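Local coordinates for protein purine nucleoside phosphorylase (Thermus thermophilus, PDB 6TK9) that catalyses the phosphorolysis of purine nucleosides, probably inosine and guanosine among them, yielding the free base and ribose 1-phosphate, at residues A[20-25]-A[71-76]; A[15-20]-A[64-69]. One frame throughout, in Å; residues are numbered along the deposited sequence.

Interaction 1. Residues A[20-25]-A[71-76]; sequences VPEVGL and GKPVLV
Val23, Gly24 and Leu25 pair with Val74, Leu75 and Val76 as neighbouring parallel strands in the mixed sheet of this phosphorylase-superfamily fold, their directions twisted 38° apart. Leu75 bonds through both N and O to the residues flanking Gly24: its N donates to Val23 O at 2.8 Å, and its O receives a weak bond from Leu25 N. Gly24 offers no side chain beside Leu75, and its CA lies 3.3 Å from Leu75 O in a CA-H...O contact. Just before the strand, Pro21 lays CB over the peptide joining Val74 to Leu75, 3.5 Å from Leu75 N. Its compact ring points the same way as the Leu75 side chain, and Leu66 touches both. Pro73, at the same end as Pro21, is the bump. Its carbonyl oxygen takes Glu22 N at 3.0 Å, from above the carbonyl plane, and a weak bond from Val23 N, while its ring presses against two parts of 20-25: CB against Val20 O and CG 3.7 Å from Glu22 CD. The Glu22 chain, extended beyond CG, thus lays its carboxylate against the ring. An alanine in place of Pro73 would lack CG and CD, probably opening a gap beside Glu22 and leaving its carboxylate freer to turn. On the side of the sheet where Val23 and Val74 also lie, Leu25 and Val76 run side by side, with Leu25 CD2 4.0 Å from Val76 CG2.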
ATOM      1  N   VAL A  20      44.302  22.574  -0.987  1.00 50.87           N
ATOM      2  CA  VAL A  20      43.004  22.582  -0.260  1.00 50.42           C
ATOM      3  C   VAL A  20      41.877  22.520  -1.295  1.00 48.26           C
ATOM      4  O   VAL A  20      41.697  23.443  -2.084  1.00 43.90           O
ATOM      5  CB  VAL A  20      42.882  23.831   0.641  1.00 54.64           C
ATOM      6  CG1 VAL A  20      41.656  23.768   1.541  1.00 53.32           C
ATOM      7  CG2 VAL A  20      44.129  24.061   1.484  1.00 53.93           C
ATOM      8  N   PRO A  21      41.073  21.433  -1.317  1.00 47.43           N
ATOM      9  CA  PRO A  21      39.914  21.350  -2.194  1.00 48.51           C
ATOM     10  C   PRO A  21      38.690  22.036  -1.578  1.00 47.95           C
ATOM     11  O   PRO A  21      38.582  22.056  -0.381  1.00 48.17           O
ATOM     12  CB  PRO A  21      39.676  19.842  -2.241  1.00 50.85           C
ATOM     13  CG  PRO A  21      39.985  19.414  -0.821  1.00 52.51           C
ATOM     14  CD  PRO A  21      41.196  20.244  -0.458  1.00 49.47           C
ATOM     15  N   GLU A  22      37.797  22.545  -2.422  1.00 49.51           N
ATOM     16  CA  GLU A  22      36.502  23.157  -2.021  1.00 50.80           C
ATOM     17  C   GLU A  22      35.366  22.155  -2.231  1.00 47.54           C
ATOM     18  O   GLU A  22      34.357  22.278  -1.546  1.00 50.44           O
ATOM     19  CB  GLU A  22      36.252  24.424  -2.836  1.00 54.22           C
ATOM     20  CG  GLU A  22      37.079  25.587  -2.325  1.00 61.25           C
ATOM     21  CD  GLU A  22      37.191  26.800  -3.227  1.00 64.61           C
ATOM     22  OE1 GLU A  22      36.565  26.813  -4.319  1.00 68.27           O
ATOM     23  OE2 GLU A  22      37.922  27.727  -2.831  1.00 68.89           O
ATOM     24  N   VAL A  23      35.531  21.205  -3.147  1.00 45.30           N
ATOM     25  CA  VAL A  23      34.428  20.330  -3.613  1.00 44.25           C
ATOM     26  C   VAL A  23      34.945  18.896  -3.663  1.00 45.38           C
ATOM     27  O   VAL A  23      35.968  18.639  -4.305  1.00 45.36           O
ATOM     28  CB  VAL A  23      33.860  20.791  -4.967  1.00 45.32           C
ATOM     29  CG1 VAL A  23      32.776  19.850  -5.472  1.00 45.99           C
ATOM     30  CG2 VAL A  23      33.318  22.211  -4.899  1.00 47.30           C
ATOM     31  N   GLY A  24      34.243  18.014  -2.960  1.00 48.90           N
ATOM     32  CA  GLY A  24      34.422  16.561  -3.032  1.00 43.97           C
ATOM     33  C   GLY A  24      33.552  16.035  -4.128  1.00 40.91           C
ATOM     34  O   GLY A  24      32.510  16.608  -4.358  1.00 43.59           O
ATOM     35  N   LEU A  25      33.986  14.981  -4.787  1.00 44.10           N
ATOM     36  CA  LEU A  25      33.253  14.357  -5.899  1.00 43.55           C
ATOM     37  C   LEU A  25      33.617  12.873  -5.876  1.00 40.90           C
ATOM     38  O   LEU A  25      34.804  12.597  -5.982  1.00 41.18           O
ATOM     39  CB  LEU A  25      33.696  15.077  -7.176  1.00 45.76           C
ATOM     40  CG  LEU A  25      33.301  14.405  -8.485  1.00 49.82           C
ATOM     41  CD1 LEU A  25      31.792  14.427  -8.680  1.00 51.00           C
ATOM     42  CD2 LEU A  25      33.990  15.081  -9.651  1.00 55.25           C
ATOM     43  N   GLY A  71      37.808  24.607 -13.416  1.00 48.55           N
ATOM     44  CA  GLY A  71      38.396  25.760 -12.704  1.00 49.44           C
ATOM     45  C   GLY A  71      38.192  25.724 -11.196  1.00 50.31           C
ATOM     46  O   GLY A  71      38.597  26.674 -10.541  1.00 53.28           O
ATOM     47  N   LYS A  72      37.595  24.672 -10.644  1.00 57.74           N
ATOM     48  CA  LYS A  72      37.390  24.529  -9.182  1.00 57.97           C
ATOM     49  C   LYS A  72      38.496  23.655  -8.605  1.00 53.21           C
ATOM     50  O   LYS A  72      38.903  22.675  -9.226  1.00 50.54           O
ATOM     51  CB  LYS A  72      36.011  23.929  -8.904  1.00 64.07           C
ATOM     52  CG  LYS A  72      34.843  24.819  -9.307  1.00 74.75           C
ATOM     53  CD  LYS A  72      34.667  26.058  -8.442  1.00 82.18           C
ATOM     54  CE  LYS A  72      34.305  27.279  -9.264  1.00 87.47           C
ATOM     55  NZ  LYS A  72      34.421  28.525  -8.471  1.00 88.05           N
ATOM     56  N   PRO A  73      39.008  23.983  -7.397  1.00 50.24           N
ATOM     57  CA  PRO A  73      39.859  23.054  -6.650  1.00 49.48           C
ATOM     58  C   PRO A  73      39.008  21.894  -6.096  1.00 49.21           C
ATOM     59  O   PRO A  73      38.082  22.157  -5.343  1.00 48.75           O
ATOM     60  CB  PRO A  73      40.504  23.908  -5.538  1.00 49.35           C
ATOM     61  CG  PRO A  73      39.688  25.203  -5.473  1.00 52.63           C
ATOM     62  CD  PRO A  73      38.799  25.263  -6.703  1.00 49.55           C
ATOM     63  N   VAL A  74      39.309  20.647  -6.476  1.00 46.26           N
ATOM     64  CA  VAL A  74      38.409  19.487  -6.197  1.00 45.08           C
ATOM     65  C   VAL A  74      39.198  18.316  -5.604  1.00 48.79           C
ATOM     66  O   VAL A  74      40.383  18.152  -5.960  1.00 49.06           O
ATOM     67  CB  VAL A  74      37.621  19.069  -7.449  1.00 44.11           C
ATOM     68  CG1 VAL A  74      36.778  20.222  -7.954  1.00 47.12           C
ATOM     69  CG2 VAL A  74      38.508  18.546  -8.563  1.00 43.96           C
ATOM     70  N   LEU A  75      38.557  17.581  -4.681  1.00 51.97           N
ATOM     71  CA  LEU A  75      38.927  16.206  -4.247  1.00 47.55           C
ATOM     72  C   LEU A  75      38.061  15.229  -5.041  1.00 43.24           C
ATOM     73  O   LEU A  75      36.839  15.274  -4.882  1.00 40.94           O
ATOM     74  CB  LEU A  75      38.683  16.057  -2.742  1.00 49.88           C
ATOM     75  CG  LEU A  75      39.252  14.794  -2.090  1.00 52.51           C
ATOM     76  CD1 LEU A  75      40.765  14.731  -2.212  1.00 55.37           C
ATOM     77  CD2 LEU A  75      38.869  14.727  -0.627  1.00 54.24           C
ATOM     78  N   VAL A  76      38.670  14.429  -5.915  1.00 42.91           N
ATOM     79  CA  VAL A  76      37.971  13.368  -6.702  1.00 42.04           C
ATOM     80  C   VAL A  76      38.400  11.999  -6.145  1.00 40.89           C
ATOM     81  O   VAL A  76      39.598  11.754  -6.018  1.00 54.01           O
ATOM     82  CB  VAL A  76      38.240  13.533  -8.211  1.00 41.22           C
ATOM     83  CG1 VAL A  76      37.562  12.454  -9.045  1.00 40.78           C
ATOM     84  CG2 VAL A  76      37.822  14.917  -8.686  1.00 39.76           C
TER

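Interaction 2. Residues A[15-20]-A[64-69]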
ATOM      1  N   SER A  15      51.268  15.467   3.533  1.00 55.66           N
ATOM      2  CA  SER A  15      52.695  15.100   3.326  1.00 56.00           C
ATOM      3  C   SER A  15      52.991  15.109   1.828  1.00 56.34           C
ATOM      4  O   SER A  15      54.170  15.135   1.489  1.00 66.17           O
ATOM      5  CB  SER A  15      53.075  13.751   3.940  1.00 55.24           C
ATOM      6  OG  SER A  15      53.012  12.689   2.978  1.00 53.70           O
ATOM      7  N   LYS A  16      51.966  15.039   0.977  1.00 57.88           N
ATOM      8  CA  LYS A  16      52.124  15.000  -0.503  1.00 58.45           C
ATOM      9  C   LYS A  16      51.793  16.364  -1.117  1.00 57.90           C
ATOM     10  O   LYS A  16      52.263  16.614  -2.241  1.00 59.31           O
ATOM     11  CB  LYS A  16      51.221  13.942  -1.142  1.00 58.22           C
ATOM     12  CG  LYS A  16      51.434  12.524  -0.641  1.00 64.05           C
ATOM     13  CD  LYS A  16      52.836  11.990  -0.856  1.00 64.94           C
ATOM     14  CE  LYS A  16      53.075  10.676  -0.146  1.00 60.66           C
ATOM     15  NZ  LYS A  16      54.203   9.951  -0.762  1.00 61.95           N
ATOM     16  N   THR A  17      51.016  17.210  -0.435  1.00 49.94           N
ATOM     17  CA  THR A  17      50.475  18.451  -1.046  1.00 48.98           C
ATOM     18  C   THR A  17      49.672  19.268  -0.038  1.00 45.58           C
ATOM     19  O   THR A  17      48.874  18.687   0.694  1.00 47.42           O
ATOM     20  CB  THR A  17      49.558  18.140  -2.233  1.00 49.19           C
ATOM     21  OG1 THR A  17      48.951  19.367  -2.631  1.00 47.77           O
ATOM     22  CG2 THR A  17      48.482  17.125  -1.910  1.00 50.56           C
ATOM     23  N   ASP A  18      49.856  20.580  -0.082  1.00 45.34           N
ATOM     24  CA  ASP A  18      49.125  21.579   0.729  1.00 51.69           C
ATOM     25  C   ASP A  18      47.858  22.002  -0.031  1.00 51.08           C
ATOM     26  O   ASP A  18      47.162  22.901   0.465  1.00 54.67           O
ATOM     27  CB  ASP A  18      50.037  22.773   1.061  1.00 53.68           C
ATOM     28  CG  ASP A  18      50.589  23.495  -0.167  1.00 59.37           C
ATOM     29  OD1 ASP A  18      50.450  22.957  -1.285  1.00 58.28           O
ATOM     30  OD2 ASP A  18      51.158  24.596  -0.007  1.00 68.20           O
ATOM     31  N   PHE A  19      47.552  21.400  -1.185  1.00 49.58           N
ATOM     32  CA  PHE A  19      46.359  21.766  -1.997  1.00 53.28           C
ATOM     33  C   PHE A  19      45.083  21.513  -1.185  1.00 49.88           C
ATOM     34  O   PHE A  19      44.846  20.376  -0.764  1.00 45.03           O
ATOM     35  CB  PHE A  19      46.309  21.002  -3.324  1.00 59.83           C
ATOM     36  CG  PHE A  19      45.337  21.545  -4.353  1.00 63.06           C
ATOM     37  CD1 PHE A  19      45.653  22.661  -5.119  1.00 64.18           C
ATOM     38  CD2 PHE A  19      44.122  20.916  -4.590  1.00 58.99           C
ATOM     39  CE1 PHE A  19      44.773  23.142  -6.080  1.00 59.43           C
ATOM     40  CE2 PHE A  19      43.249  21.395  -5.554  1.00 55.16           C
ATOM     41  CZ  PHE A  19      43.575  22.505  -6.295  1.00 57.33           C
ATOM     42  N   VAL A  20      44.302  22.574  -0.987  1.00 50.87           N
ATOM     43  CA  VAL A  20      43.004  22.582  -0.260  1.00 50.42           C
ATOM     44  C   VAL A  20      41.877  22.520  -1.295  1.00 48.26           C
ATOM     45  O   VAL A  20      41.697  23.443  -2.084  1.00 43.90           O
ATOM     46  CB  VAL A  20      42.882  23.831   0.641  1.00 54.64           C
ATOM     47  CG1 VAL A  20      41.656  23.768   1.541  1.00 53.32           C
ATOM     48  CG2 VAL A  20      44.129  24.061   1.484  1.00 53.93           C
ATOM     49  N   LEU A  64      42.718   8.495  -4.840  1.00 49.24           N
ATOM     50  CA  LEU A  64      42.329   9.861  -4.418  1.00 49.12           C
ATOM     51  C   LEU A  64      43.051  10.863  -5.327  1.00 52.05           C
ATOM     52  O   LEU A  64      44.280  10.778  -5.439  1.00 50.88           O
ATOM     53  CB  LEU A  64      42.681  10.081  -2.946  1.00 46.41           C
ATOM     54  CG  LEU A  64      42.068  11.350  -2.356  1.00 48.04           C
ATOM     55  CD1 LEU A  64      40.554  11.209  -2.279  1.00 51.60           C
ATOM     56  CD2 LEU A  64      42.652  11.670  -0.990  1.00 45.83           C
ATOM     57  N   VAL A  65      42.314  11.779  -5.952  1.00 50.04           N
ATOM     58  CA  VAL A  65      42.869  12.798  -6.886  1.00 48.10           C
ATOM     59  C   VAL A  65      42.539  14.187  -6.338  1.00 52.05           C
ATOM     60  O   VAL A  65      41.347  14.487  -6.178  1.00 53.76           O
ATOM     61  CB  VAL A  65      42.301  12.604  -8.301  1.00 45.75           C
ATOM     62  CG1 VAL A  65      42.637  13.776  -9.200  1.00 47.50           C
ATOM     63  CG2 VAL A  65      42.761  11.299  -8.926  1.00 44.27           C
ATOM     64  N   LEU A  66      43.567  14.988  -6.050  1.00 52.94           N
ATOM     65  CA  LEU A  66      43.447  16.436  -5.748  1.00 50.07           C
ATOM     66  C   LEU A  66      43.876  17.218  -6.986  1.00 48.25           C
ATOM     67  O   LEU A  66      44.896  16.841  -7.607  1.00 48.17           O
ATOM     68  CB  LEU A  66      44.318  16.781  -4.540  1.00 51.33           C
ATOM     69  CG  LEU A  66      43.800  16.253  -3.202  1.00 52.04           C
ATOM     70  CD1 LEU A  66      44.830  15.362  -2.538  1.00 57.02           C
ATOM     71  CD2 LEU A  66      43.407  17.384  -2.271  1.00 50.36           C
ATOM     72  N   GLY A  67      43.115  18.252  -7.344  1.00 46.87           N
ATOM     73  CA  GLY A  67      43.407  19.059  -8.538  1.00 44.28           C
ATOM     74  C   GLY A  67      42.329  20.060  -8.905  1.00 44.13           C
ATOM     75  O   GLY A  67      41.552  20.514  -8.036  1.00 40.60           O
ATOM     76  N   ARG A  68      42.334  20.440 -10.177  1.00 47.11           N
ATOM     77  CA  ARG A  68      41.480  21.513 -10.735  1.00 48.92           C
ATOM     78  C   ARG A  68      40.620  20.859 -11.819  1.00 43.81           C
ATOM     79  O   ARG A  68      41.167  20.107 -12.635  1.00 40.03           O
ATOM     80  CB  ARG A  68      42.376  22.656 -11.224  1.00 52.02           C
ATOM     81  CG  ARG A  68      41.686  24.002 -11.380  1.00 53.23           C
ATOM     82  CD  ARG A  68      42.698  25.136 -11.437  1.00 53.51           C
ATOM     83  NE  ARG A  68      43.182  25.426 -10.093  1.00 58.46           N
ATOM     84  CZ  ARG A  68      42.532  26.163  -9.180  1.00 61.59           C
ATOM     85  NH1 ARG A  68      43.052  26.340  -7.975  1.00 59.46           N
ATOM     86  NH2 ARG A  68      41.355  26.707  -9.456  1.00 61.54           N
ATOM     87  N   LEU A  69      39.309  21.052 -11.740  1.00 41.08           N
ATOM     88  CA  LEU A  69      38.325  20.566 -12.734  1.00 39.44           C
ATOM     89  C   LEU A  69      37.329  21.717 -12.897  1.00 39.69           C
ATOM     90  O   LEU A  69      37.008  22.314 -11.867  1.00 38.08           O
ATOM     91  CB  LEU A  69      37.686  19.281 -12.205  1.00 40.69           C
ATOM     92  CG  LEU A  69      36.703  18.577 -13.130  1.00 45.26           C
ATOM     93  CD1 LEU A  69      37.393  18.073 -14.387  1.00 47.75           C
ATOM     94  CD2 LEU A  69      36.027  17.429 -12.395  1.00 51.01           C
TER
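Phe19 lies against the corner at Gly67, where the chain passes from strand 63-66 to strand 68-69. With CG anti to the backbone N (chi1 -166°), its ring starts out toward the corner; CE2 comes within 3.1 Å of Gly67 O, which approaches the ring obliquely. Gly67 suits this corner because its backbone is extended beyond what other residues readily adopt. At the ring's edge, near its plane, Arg68 NH1 lies 4.1 Å from Phe19 CE1. The ring and guanidinium planes are nearly perpendicular, 87° apart, and with NH1 at the rim the guanidinium is not stacked on the ring face. Leu66 sends its two methyls to different partners: CD2 lies 3.6 Å from Phe19 O, and CD1 meets Thr17 CG2. Thr17 turns OG1 anti to its own N, where it accepts Phe19 N at 2.9 Å. The hydroxyl makes this an ST turn, which probably helps to hold the bend that presents Phe19, while the methyl packs on Leu66, two roles that suit a threonine. The contact fastens the loop between helix 4-14 and strand 23-27 onto the sheet: strand 39-45 supplies Ala42 beside Thr17 and Val41 beside Phe19, and strand 72-78 brings Pro73 against the ring.

Interaction 1 is mostly buried and joins two parallel strands through backbone hydrogen bonds, with apolar side chains packed on both sides of the sheet. Interaction 2 lies farther out, is only partly buried, and holds a loop to a strand corner by side-chain packing, its one hydrogen bond staying inside the loop. They share Val20, through which the loop of 15-20 runs into 20-25, and strand 72-78, partly in interaction 1, also borders 64-69: Val76 N probably bonds to Val65 O and Val74 N to Gly67 O, each at 2.7 Å. These link 64-69 to 71-76 as antiparallel neighbours. Pro73 CB also packs on Phe19 CZ, and Leu75 CD1 on Leu64 CD1, so the two contacts form one continuous patch.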